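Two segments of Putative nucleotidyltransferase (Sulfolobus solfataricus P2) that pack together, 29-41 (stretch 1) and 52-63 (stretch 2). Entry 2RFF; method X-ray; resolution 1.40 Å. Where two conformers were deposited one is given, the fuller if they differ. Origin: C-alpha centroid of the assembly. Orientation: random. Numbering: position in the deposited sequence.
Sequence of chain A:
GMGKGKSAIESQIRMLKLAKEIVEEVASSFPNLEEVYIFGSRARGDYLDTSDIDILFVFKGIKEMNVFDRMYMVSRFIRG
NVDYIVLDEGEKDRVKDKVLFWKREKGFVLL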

# COMPACT_ATOMS: atom_id res chain seq x y z
N SER A 29 8.79 -11.76 3.08
CA SER A 29 9.99 -11.79 2.26
C SER A 29 11.11 -10.85 2.67
O SER A 29 12.27 -11.11 2.34
CB SER A 29 9.60 -11.55 0.79
OG SER A 29 8.78 -12.59 0.26
N PHE A 30 10.78 -9.72 3.34
CA PHE A 30 11.72 -8.71 3.72
C PHE A 30 11.55 -8.36 5.19
O PHE A 30 10.60 -7.65 5.55
CB PHE A 30 11.49 -7.51 2.85
CG PHE A 30 11.70 -7.79 1.39
CD1 PHE A 30 12.98 -7.84 0.87
CD2 PHE A 30 10.62 -8.09 0.54
CE1 PHE A 30 13.18 -8.14 -0.48
CE2 PHE A 30 10.83 -8.40 -0.79
CZ PHE A 30 12.11 -8.40 -1.29
N PRO A 31 12.46 -8.83 6.05
CA PRO A 31 12.44 -8.46 7.46
C PRO A 31 12.48 -6.96 7.70
O PRO A 31 11.93 -6.52 8.69
CB PRO A 31 13.70 -9.15 8.04
CG PRO A 31 13.95 -10.28 7.15
CD PRO A 31 13.57 -9.78 5.79
N ASN A 32 13.07 -6.20 6.77
CA ASN A 32 13.17 -4.73 6.84
C ASN A 32 11.93 -3.95 6.36
O ASN A 32 11.91 -2.73 6.45
CB ASN A 32 14.45 -4.18 6.19
CG ASN A 32 14.57 -4.50 4.69
OD1 ASN A 32 14.13 -5.58 4.25
ND2 ASN A 32 15.21 -3.63 3.92
N LEU A 33 10.89 -4.62 5.85
CA LEU A 33 9.61 -3.95 5.57
C LEU A 33 9.06 -3.54 6.93
O LEU A 33 8.90 -4.38 7.81
CB LEU A 33 8.60 -4.84 4.86
CG LEU A 33 7.31 -4.05 4.50
CD1 LEU A 33 7.53 -3.12 3.33
CD2 LEU A 33 6.23 -5.03 4.17
N GLU A 34 8.78 -2.25 7.10
CA GLU A 34 8.37 -1.71 8.39
C GLU A 34 6.93 -1.23 8.44
O GLU A 34 6.25 -1.41 9.46
CB GLU A 34 9.35 -0.62 8.86
CG GLU A 34 8.99 0.09 10.12
CD GLU A 34 8.74 -0.81 11.33
OE1 GLU A 34 9.24 -1.95 11.38
OE2 GLU A 34 8.06 -0.35 12.28
N GLU A 35 6.49 -0.56 7.39
CA GLU A 35 5.15 0.00 7.31
C GLU A 35 4.67 -0.08 5.89
O GLU A 35 5.48 -0.04 4.95
CB GLU A 35 5.11 1.48 7.74
CG GLU A 35 5.35 1.73 9.22
CD GLU A 35 5.60 3.14 9.65
OE1 GLU A 35 5.61 4.10 8.85
OE2 GLU A 35 5.76 3.31 10.86
N VAL A 36 3.35 -0.17 5.76
CA VAL A 36 2.70 -0.03 4.46
C VAL A 36 1.56 0.95 4.63
O VAL A 36 0.80 0.87 5.61
CB VAL A 36 2.21 -1.36 3.88
CG1 VAL A 36 1.39 -1.21 2.54
CG2 VAL A 36 3.36 -2.30 3.67
N TYR A 37 1.42 1.83 3.66
CA TYR A 37 0.32 2.78 3.62
C TYR A 37 -0.48 2.57 2.32
O TYR A 37 0.05 2.12 1.29
CB TYR A 37 0.83 4.22 3.67
CG TYR A 37 1.53 4.60 4.94
CD1 TYR A 37 2.86 4.25 5.16
CD2 TYR A 37 0.86 5.31 5.95
CE1 TYR A 37 3.55 4.67 6.34
CE2 TYR A 37 1.53 5.70 7.12
CZ TYR A 37 2.86 5.31 7.31
OH TYR A 37 3.58 5.66 8.42
N ILE A 38 -1.77 2.91 2.40
CA ILE A 38 -2.59 3.13 1.23
C ILE A 38 -2.55 4.65 0.98
O ILE A 38 -2.67 5.46 1.92
CB ILE A 38 -4.05 2.66 1.41
CG1 ILE A 38 -4.09 1.20 1.86
CG2 ILE A 38 -4.85 2.91 0.11
CD1 ILE A 38 -3.26 0.23 1.02
N PHE A 39 -2.26 5.05 -0.25
CA PHE A 39 -2.32 6.44 -0.66
C PHE A 39 -3.26 6.56 -1.84
O PHE A 39 -3.94 5.59 -2.21
CB PHE A 39 -0.91 7.03 -0.91
CG PHE A 39 -0.17 6.51 -2.13
CD1 PHE A 39 0.57 5.35 -2.07
CD2 PHE A 39 -0.12 7.25 -3.30
CE1 PHE A 39 1.28 4.87 -3.21
CE2 PHE A 39 0.61 6.82 -4.41
CZ PHE A 39 1.30 5.63 -4.38
N GLY A 40 -3.39 7.77 -2.36
CA GLY A 40 -4.24 8.01 -3.50
C GLY A 40 -5.71 8.06 -3.15
O GLY A 40 -6.09 8.20 -1.99
N SER A 41 -6.56 7.90 -4.16
CA SER A 41 -8.01 8.13 -3.99
C SER A 41 -8.69 7.20 -3.02
O SER A 41 -9.66 7.61 -2.38
CB SER A 41 -8.74 8.11 -5.33
OG SER A 41 -8.63 6.87 -5.94
N ASP A 52 -7.78 2.27 -9.12
CA ASP A 52 -6.77 1.33 -8.65
C ASP A 52 -6.58 1.55 -7.16
O ASP A 52 -7.26 2.40 -6.54
CB ASP A 52 -5.47 1.42 -9.45
CG ASP A 52 -4.79 2.75 -9.31
OD1 ASP A 52 -5.22 3.59 -8.49
OD2 ASP A 52 -3.82 2.94 -10.06
N ILE A 53 -5.74 0.73 -6.55
CA ILE A 53 -5.36 0.96 -5.14
C ILE A 53 -3.84 1.25 -5.20
O ILE A 53 -3.08 0.57 -5.90
CB ILE A 53 -5.75 -0.14 -4.15
CG1 ILE A 53 -5.47 0.33 -2.72
CG2 ILE A 53 -4.98 -1.44 -4.39
CD1 ILE A 53 -6.19 -0.51 -1.68
N ASP A 54 -3.42 2.28 -4.48
CA ASP A 54 -2.02 2.71 -4.44
C ASP A 54 -1.40 2.33 -3.11
O ASP A 54 -1.91 2.72 -2.05
CB ASP A 54 -1.96 4.21 -4.65
CG ASP A 54 -2.45 4.63 -6.00
OD1 ASP A 54 -2.13 3.97 -7.01
OD2 ASP A 54 -3.16 5.64 -6.10
N ILE A 55 -0.29 1.59 -3.19
CA ILE A 55 0.36 1.02 -2.02
C ILE A 55 1.75 1.59 -1.87
O ILE A 55 2.55 1.51 -2.79
CB ILE A 55 0.45 -0.52 -2.14
CG1 ILE A 55 -0.95 -1.13 -2.36
CG2 ILE A 55 1.10 -1.09 -0.84
CD1 ILE A 55 -0.86 -2.65 -2.51
N LEU A 56 2.03 2.16 -0.70
CA LEU A 56 3.35 2.68 -0.34
C LEU A 56 4.02 1.66 0.59
O LEU A 56 3.53 1.43 1.69
CB LEU A 56 3.26 4.05 0.34
CG LEU A 56 4.56 4.53 0.99
CD1 LEU A 56 5.68 4.61 -0.04
CD2 LEU A 56 4.33 5.81 1.76
N PHE A 57 5.12 1.07 0.13
CA PHE A 57 5.90 0.15 0.94
C PHE A 57 7.04 0.97 1.57
O PHE A 57 7.80 1.61 0.84
CB PHE A 57 6.49 -0.96 0.09
CG PHE A 57 5.50 -1.81 -0.60
CD1 PHE A 57 5.00 -2.91 0.04
CD2 PHE A 57 5.10 -1.53 -1.88
CE1 PHE A 57 4.12 -3.75 -0.57
CE2 PHE A 57 4.20 -2.40 -2.54
CZ PHE A 57 3.71 -3.48 -1.87
N VAL A 58 7.21 0.84 2.88
CA VAL A 58 8.22 1.61 3.65
C VAL A 58 9.17 0.62 4.30
O VAL A 58 8.73 -0.18 5.11
CB VAL A 58 7.65 2.60 4.70
CG1 VAL A 58 8.78 3.43 5.41
CG2 VAL A 58 6.66 3.50 4.03
N PHE A 59 10.43 0.64 3.88
CA PHE A 59 11.47 -0.27 4.35
C PHE A 59 12.52 0.44 5.16
O PHE A 59 12.80 1.58 4.89
CB PHE A 59 12.23 -0.92 3.18
CG PHE A 59 11.40 -1.84 2.30
CD1 PHE A 59 10.64 -1.35 1.27
CD2 PHE A 59 11.49 -3.24 2.44
CE1 PHE A 59 9.91 -2.23 0.40
CE2 PHE A 59 10.76 -4.11 1.61
CZ PHE A 59 9.98 -3.60 0.59
N LYS A 60 13.10 -0.27 6.11
CA LYS A 60 14.26 0.26 6.85
C LYS A 60 15.53 -0.02 6.05
O LYS A 60 15.62 -1.03 5.38
CB LYS A 60 14.37 -0.38 8.24
CG LYS A 60 13.14 -0.11 9.06
CD LYS A 60 13.31 -0.27 10.56
CE LYS A 60 13.09 -1.67 11.05
NZ LYS A 60 13.13 -1.71 12.58
N GLY A 61 16.48 0.91 6.10
CA GLY A 61 17.82 0.72 5.54
C GLY A 61 17.98 0.66 4.03
O GLY A 61 18.91 -0.01 3.56
N ILE A 62 17.11 1.32 3.27
CA ILE A 62 17.23 1.34 1.79
C ILE A 62 17.50 2.73 1.23
O ILE A 62 17.32 2.95 0.05
CB ILE A 62 15.99 0.68 1.08
CG1 ILE A 62 14.71 1.49 1.33
CG2 ILE A 62 15.80 -0.75 1.58
CD1 ILE A 62 13.60 1.20 0.31
N LYS A 63 17.94 3.68 2.06
CA LYS A 63 18.25 5.03 1.61
C LYS A 63 19.15 5.10 0.38
O LYS A 63 18.93 5.93 -0.51
CB LYS A 63 18.90 5.81 2.77
CG LYS A 63 19.17 7.25 2.47
O HOH W 1 10.75 -3.71 12.79
O HOH W 2 -5.62 4.24 -3.76
O HOH W 3 -5.40 8.08 -6.77
O HOH W 4 -6.54 5.16 -6.29

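The two stretches pair as antiparallel strands, and side chains alternate between the two faces of the sheet. Tyr37 N donates to Leu56 O at 2.9 Å, and Leu56 N donates to Tyr37 O at 2.8 Å. A beta bulge between Leu33 and Glu35 shifts the register by one. There Val58 O accepts from both Glu34 N (2.9 Å) and Glu35 N (3.2 Å). At the bulge, the CA-to-CB bond of Glu34 points toward stretch 2, and its CB rests 3.8 Å from Lys60 CG.

One face carries Leu33, Val36, Ile38, Ile55, Phe57 and Phe59. Leu33 is one bump on this face. Its CD1 lies over the face of the Phe59 ring, 3.7 Å from the centroid and nearly on the ring normal. The same methyl sits at the edge of the Phe57 ring, so it touches both aromatics. Phe59 in turn points its edge at the face of Phe30, with the planes almost perpendicular at 87°. Further along, Val36 CG1 packs tightly on Ile55 CG2 at 3.4 Å.

On the other face, the Phe39 side chain, with chi1 at 70°, comes back over stretch 2. Asp54 CB fits against the face of the Phe39 ring, 3.4 Å from the centroid. Phe39 CD1 meets Leu56 CB at 3.8 Å. Tyr37 CD1 lies 4.0 Å from both Leu56 CD2 and Val58 CG2. Tyr37 OH donates to Glu35 OE1 at 2.6 Å.

Gly40 leaves room for the Asp54 carboxylate: Gly40 CA is 3.7 Å from Asp54 OD2, and a CB there would clash with that oxygen. Water 2 bridges the strands here, donating to Phe39 O (2.7 Å) and accepting from Asp54 N (3.0 Å). At the far end, Asn32 ND2 donates to Lys60 O at 3.0 Å, while Lys60 N donates to Asn32 O at 2.8 Å.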